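Local coordinates for protein HTH-type transcriptional regulator cbl (Escherichia coli K12, PDB 2FYI) that regulates transcription in the sulphate starvation response as a LysR-family factor, and is represented here by its cofactor-binding domain, at the interface of chains A and B. Coordinates in Å, arbitrary orientation; residue numbers count along the deposited sequence, not the author numbering. Chains: chain A/B, HTH-type transcriptional regulator cbl.

Contact 1: the interface of chains A and B. Residues chain A 22, 25-26, 30; chain B 149-150, 153, 174.
A:Arg26 reaches across from helix 22-27 to B:Thr153 on helix 148-155, joining two cofactor-binding domains of the LysR family. Its NE and NH2 both point at the threonine hydroxyl, a side-on grip in which two nitrogens share one oxygen. From NE to B:Thr153 OG1 is 2.9 Å, with 154° at the hydrogen; the bond from NH2 is longer and more bent. OG1 lies at the edge of the guanidinium and nearly in its plane. The hydroxyl in turn donates to the carbonyl oxygen of B:Asp149 one turn back in its own helix, OG1 to O 3.2 Å, which likely limits its rotation and leaves the oxygen to accept from A:Arg26. With chi1 of B:Thr153 at -63°, OG1 sits beside the backbone N, while CG2, anti to the backbone N, goes to A:Pro30, 3.9 Å from its CG.

Packing is firmest around the stem of A:Arg26. CG2 of B:Val150 touches both the arginine CG and the imidazole CD2 of A:His22, the latter at 3.7 Å, and the arginine CG in turn lies over the rim of one face of that ring. The other valine branch, CG1, points to the methyl of A:Ala25. CB of B:Asp149 rests against one face of the guanidinium, off centre.

On the NH1 side and toward B:Glu174 the contact slackens. The carboxylate of B:Asp149 lies nearly parallel to the guanidinium, 15° apart, yet its OD2 stays 3.9 Å from A:Arg26 NH1, a long salt bridge. B:Glu174, poorly ordered in a loop, brings OE2 no nearer than 4.4 Å to A:Arg26 NH2, so it may add some favourable charge but no defined bond.

Contact 2: the interface of chains A and B. Residues chain A 153-154, 157; chain B 24-26, 29-30, 33-34.
With CG anti to its carbonyl carbon (chi1 -76°) and the ring turned to chi2 91°, A:Tyr154 projects its phenol from helix 148-157 onto the C-terminal part of helix 22-27 in chain B. Its neighbour A:Thr153 has OG1 beside the backbone N, facing B:Arg26, whose chain bends at chi3 to present its guanidinium edge.

The phenol OH donates to the backbone carbonyl of B:Ala25, meeting an oxygen lone pair and lying in the carbonyl plane; the modelled OH to O distance of 2.5 Å is short and not to be leaned on at this resolution. The ring's CE1 side passes the B:Ala25 methyl, and the CE2 side meets B:Ile33 CD1 at 3.8 Å, the two side chains crossing at about a right angle. CB of B:Leu29 and CD of B:Pro30 also approach the hydroxyl. One ring face is covered near its rim by CG2 of A:Thr153, which also touches CG of B:Pro30.

NE and NH2 of B:Arg26 both donate to A:Thr153 OG1, which lies 7° out of the guanidinium plane; here the two bonds are equally long, NE to OG1 being 2.9 Å. Water 1 lies 2.9 Å from A:Thr153 OG1 and links it to the backbone O of B:Arg26, tying the threonine to both ends of that residue.

A:Leu157 spreads its branches over helix 29-39: CD1 goes to B:Pro30 CB, CD2 to B:Ile33 CG2 at 4.0 Å. The side-chain amine NZ of B:Lys34 comes to 3.4 Å from CD1, an approach to a methyl group, not a polar bond.

The patch lies where the last turns of helix 148-157 in one cofactor-binding domain meet the junction of helices 22-27 and 29-39 in the other.

Contact 1: the interface of chains A and B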
loop_
_atom_site.group_PDB
_atom_site.type_symbol
_atom_site.label_atom_id
_atom_site.label_comp_id
_atom_site.label_asym_id
_atom_site.label_seq_id
_atom_site.Cartn_x
_atom_site.Cartn_y
_atom_site.Cartn_z
ATOM N N HIS A 22 0.200 6.326 0.815
ATOM C CA HIS A 22 1.382 5.620 0.366
ATOM C C HIS A 22 2.237 6.521 -0.492
ATOM O O HIS A 22 3.472 6.587 -0.342
ATOM C CB HIS A 22 0.953 4.408 -0.457
ATOM C CG HIS A 22 2.099 3.659 -1.064
ATOM N ND1 HIS A 22 2.701 4.046 -2.249
ATOM C CD2 HIS A 22 2.761 2.554 -0.644
ATOM C CE1 HIS A 22 3.686 3.211 -2.525
ATOM N NE2 HIS A 22 3.745 2.302 -1.565
ATOM N N ALA A 25 4.050 9.277 1.607
ATOM C CA ALA A 25 4.908 8.644 2.556
ATOM C C ALA A 25 6.211 8.164 1.878
ATOM O O ALA A 25 7.310 8.292 2.437
ATOM C CB ALA A 25 4.170 7.535 3.213
ATOM N N ARG A 26 6.098 7.655 0.659
ATOM C CA ARG A 26 7.264 7.139 -0.012
ATOM C C ARG A 26 8.043 8.146 -0.816
ATOM O O ARG A 26 9.263 8.087 -0.876
ATOM C CB ARG A 26 6.863 6.037 -0.964
ATOM C CG ARG A 26 6.287 4.889 -0.250
ATOM C CD ARG A 26 6.700 3.646 -0.865
ATOM N NE ARG A 26 8.108 3.393 -0.664
ATOM C CZ ARG A 26 8.769 2.531 -1.431
ATOM N NH1 ARG A 26 8.120 1.896 -2.411
ATOM N NH2 ARG A 26 10.053 2.293 -1.223
ATOM N N PRO A 30 9.859 11.939 2.851
ATOM C CA PRO A 30 11.087 11.605 3.548
ATOM C C PRO A 30 12.016 12.820 3.661
ATOM O O PRO A 30 12.582 13.090 4.727
ATOM C CB PRO A 30 11.668 10.499 2.670
ATOM C CG PRO A 30 10.446 9.881 2.114
ATOM C CD PRO A 30 9.619 11.029 1.727
ATOM N N ASP B 149 6.359 -1.574 2.017
ATOM C CA ASP B 149 7.219 -0.649 1.299
ATOM C C ASP B 149 7.393 0.671 2.017
ATOM O O ASP B 149 8.480 1.249 2.021
ATOM C CB ASP B 149 6.677 -0.446 -0.110
ATOM C CG ASP B 149 7.097 -1.583 -1.035
ATOM O OD1 ASP B 149 6.217 -2.298 -1.637
ATOM O OD2 ASP B 149 8.341 -1.800 -1.091
ATOM N N VAL B 150 6.310 1.157 2.614
ATOM C CA VAL B 150 6.368 2.323 3.471
ATOM C C VAL B 150 7.290 2.034 4.657
ATOM O O VAL B 150 8.152 2.853 4.993
ATOM C CB VAL B 150 4.957 2.758 3.921
ATOM C CG1 VAL B 150 5.021 3.908 4.874
ATOM C CG2 VAL B 150 4.142 3.145 2.709
ATOM N N THR B 153 10.953 2.342 3.660
ATOM C CA THR B 153 11.363 3.712 3.483
ATOM C C THR B 153 11.797 4.355 4.821
ATOM O O THR B 153 12.787 5.104 4.855
ATOM C CB THR B 153 10.226 4.518 2.854
ATOM O OG1 THR B 153 9.933 4.007 1.547
ATOM C CG2 THR B 153 10.537 6.048 2.805
ATOM N N GLU B 174 17.424 -3.884 -1.268
ATOM C CA GLU B 174 17.694 -2.545 -0.709
ATOM C C GLU B 174 18.803 -2.556 0.309
ATOM O O GLU B 174 18.591 -2.885 1.471
ATOM C CB GLU B 174 16.449 -1.912 -0.105
ATOM C CG GLU B 174 15.803 -0.930 -1.047
ATOM C CD GLU B 174 14.499 -0.412 -0.506
ATOM O OE1 GLU B 174 14.472 0.010 0.678
ATOM O OE2 GLU B 174 13.505 -0.432 -1.272
#

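Contact 2: the interface of chains A and B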
loop_
_atom_site.group_PDB
_atom_site.type_symbol
_atom_site.label_atom_id
_atom_site.label_comp_id
_atom_site.label_asym_id
_atom_site.label_seq_id
_atom_site.Cartn_x
_atom_site.Cartn_y
_atom_site.Cartn_z
ATOM N N THR A 153 5.026 -3.999 -9.901
ATOM C CA THR A 153 5.170 -5.438 -9.963
ATOM C C THR A 153 4.411 -6.016 -11.151
ATOM O O THR A 153 4.939 -6.885 -11.849
ATOM C CB THR A 153 4.718 -6.057 -8.650
ATOM O OG1 THR A 153 5.550 -5.534 -7.608
ATOM C CG2 THR A 153 4.788 -7.572 -8.649
ATOM N N TYR A 154 3.191 -5.534 -11.410
ATOM C CA TYR A 154 2.372 -6.198 -12.417
ATOM C C TYR A 154 2.724 -5.754 -13.831
ATOM O O TYR A 154 2.500 -6.506 -14.800
ATOM C CB TYR A 154 0.862 -6.182 -12.051
ATOM C CG TYR A 154 0.682 -7.195 -10.994
ATOM C CD1 TYR A 154 0.782 -6.851 -9.646
ATOM C CD2 TYR A 154 0.590 -8.520 -11.323
ATOM C CE1 TYR A 154 0.705 -7.831 -8.649
ATOM C CE2 TYR A 154 0.537 -9.506 -10.344
ATOM C CZ TYR A 154 0.588 -9.164 -9.012
ATOM O OH TYR A 154 0.548 -10.175 -8.052
ATOM N N LEU A 157 5.574 -7.864 -14.525
ATOM C CA LEU A 157 5.154 -9.233 -14.735
ATOM C C LEU A 157 4.600 -9.479 -16.118
ATOM O O LEU A 157 4.600 -10.608 -16.572
ATOM C CB LEU A 157 4.063 -9.584 -13.754
ATOM C CG LEU A 157 3.902 -11.079 -13.563
ATOM C CD1 LEU A 157 5.097 -11.583 -12.792
ATOM C CD2 LEU A 157 2.644 -11.343 -12.772
ATOM N N GLN B 24 0.412 -10.089 -0.710
ATOM C CA GLN B 24 0.467 -11.262 -1.588
ATOM C C GLN B 24 0.585 -10.824 -3.029
ATOM O O GLN B 24 1.229 -11.503 -3.821
ATOM C CB GLN B 24 -0.634 -12.290 -1.315
ATOM C CG GLN B 24 -1.704 -11.743 -0.416
ATOM C CD GLN B 24 -1.368 -11.864 1.080
ATOM O OE1 GLN B 24 -0.349 -12.462 1.478
ATOM N NE2 GLN B 24 -2.233 -11.287 1.916
ATOM N N ALA B 25 0.003 -9.673 -3.343
ATOM C CA ALA B 25 0.158 -9.098 -4.660
ATOM C C ALA B 25 1.614 -9.003 -5.040
ATOM O O ALA B 25 1.982 -9.372 -6.156
ATOM C CB ALA B 25 -0.454 -7.749 -4.722
ATOM N N ARG B 26 2.466 -8.542 -4.127
ATOM C CA ARG B 26 3.870 -8.357 -4.504
ATOM C C ARG B 26 4.770 -9.532 -4.240
ATOM O O ARG B 26 5.723 -9.731 -5.009
ATOM C CB ARG B 26 4.509 -7.189 -3.807
ATOM C CG ARG B 26 3.640 -6.007 -3.720
ATOM C CD ARG B 26 4.500 -4.768 -3.688
ATOM N NE ARG B 26 5.391 -4.705 -4.840
ATOM C CZ ARG B 26 6.648 -4.276 -4.766
ATOM N NH1 ARG B 26 7.146 -3.899 -3.593
ATOM N NH2 ARG B 26 7.404 -4.221 -5.862
ATOM N N LEU B 29 1.864 -13.922 -5.114
ATOM C CA LEU B 29 1.048 -14.182 -6.291
ATOM C C LEU B 29 1.771 -14.245 -7.638
ATOM O O LEU B 29 1.404 -15.042 -8.511
ATOM C CB LEU B 29 -0.030 -13.139 -6.403
ATOM C CG LEU B 29 -1.173 -13.588 -5.518
ATOM C CD1 LEU B 29 -2.187 -12.473 -5.379
ATOM C CD2 LEU B 29 -1.846 -14.840 -6.038
ATOM N N PRO B 30 2.747 -13.354 -7.850
ATOM C CA PRO B 30 3.345 -13.357 -9.181
ATOM C C PRO B 30 3.741 -14.730 -9.707
ATOM O O PRO B 30 3.435 -15.063 -10.872
ATOM C CB PRO B 30 4.514 -12.391 -9.038
ATOM C CG PRO B 30 4.023 -11.423 -7.940
ATOM C CD PRO B 30 3.260 -12.259 -6.993
ATOM N N ILE B 33 0.518 -16.624 -10.581
ATOM C CA ILE B 33 -0.066 -16.023 -11.768
ATOM C C ILE B 33 0.651 -16.492 -13.024
ATOM O O ILE B 33 0.009 -16.960 -13.947
ATOM C CB ILE B 33 -0.126 -14.526 -11.650
ATOM C CG1 ILE B 33 -1.308 -14.193 -10.766
ATOM C CG2 ILE B 33 -0.378 -13.910 -12.990
ATOM C CD1 ILE B 33 -1.194 -12.886 -10.041
ATOM N N LYS B 34 1.974 -16.452 -13.032
ATOM C CA LYS B 34 2.718 -16.989 -14.153
ATOM C C LYS B 34 2.247 -18.386 -14.545
ATOM O O LYS B 34 2.004 -18.681 -15.723
ATOM C CB LYS B 34 4.193 -17.057 -13.814
ATOM C CG LYS B 34 4.977 -15.848 -14.240
ATOM C CD LYS B 34 6.489 -16.161 -14.273
ATOM C CE LYS B 34 7.122 -15.871 -12.896
ATOM N NZ LYS B 34 6.892 -14.426 -12.546
HETATM O O HOH W 1 7.227 -7.620 -6.617
#

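Contact 1 and contact 2 lie about 20 Å apart, measured between the centres of their C-alpha atoms, and are matching parts of one two-fold interface with the chains exchanged. Each sets helices 22-27 and 29-39 of one subunit against the helix beginning at residue 148 of the other. Residues 25, 26, 30 and 153 occur in both, on opposite chains. Contact 1 covers the start of that helix, contact 2 its end, so together they sample its length. The antiparallel pairing resembles the dimers of LysR-type cofactor-binding domains, although the crystal alone does not prove this assembly in solution.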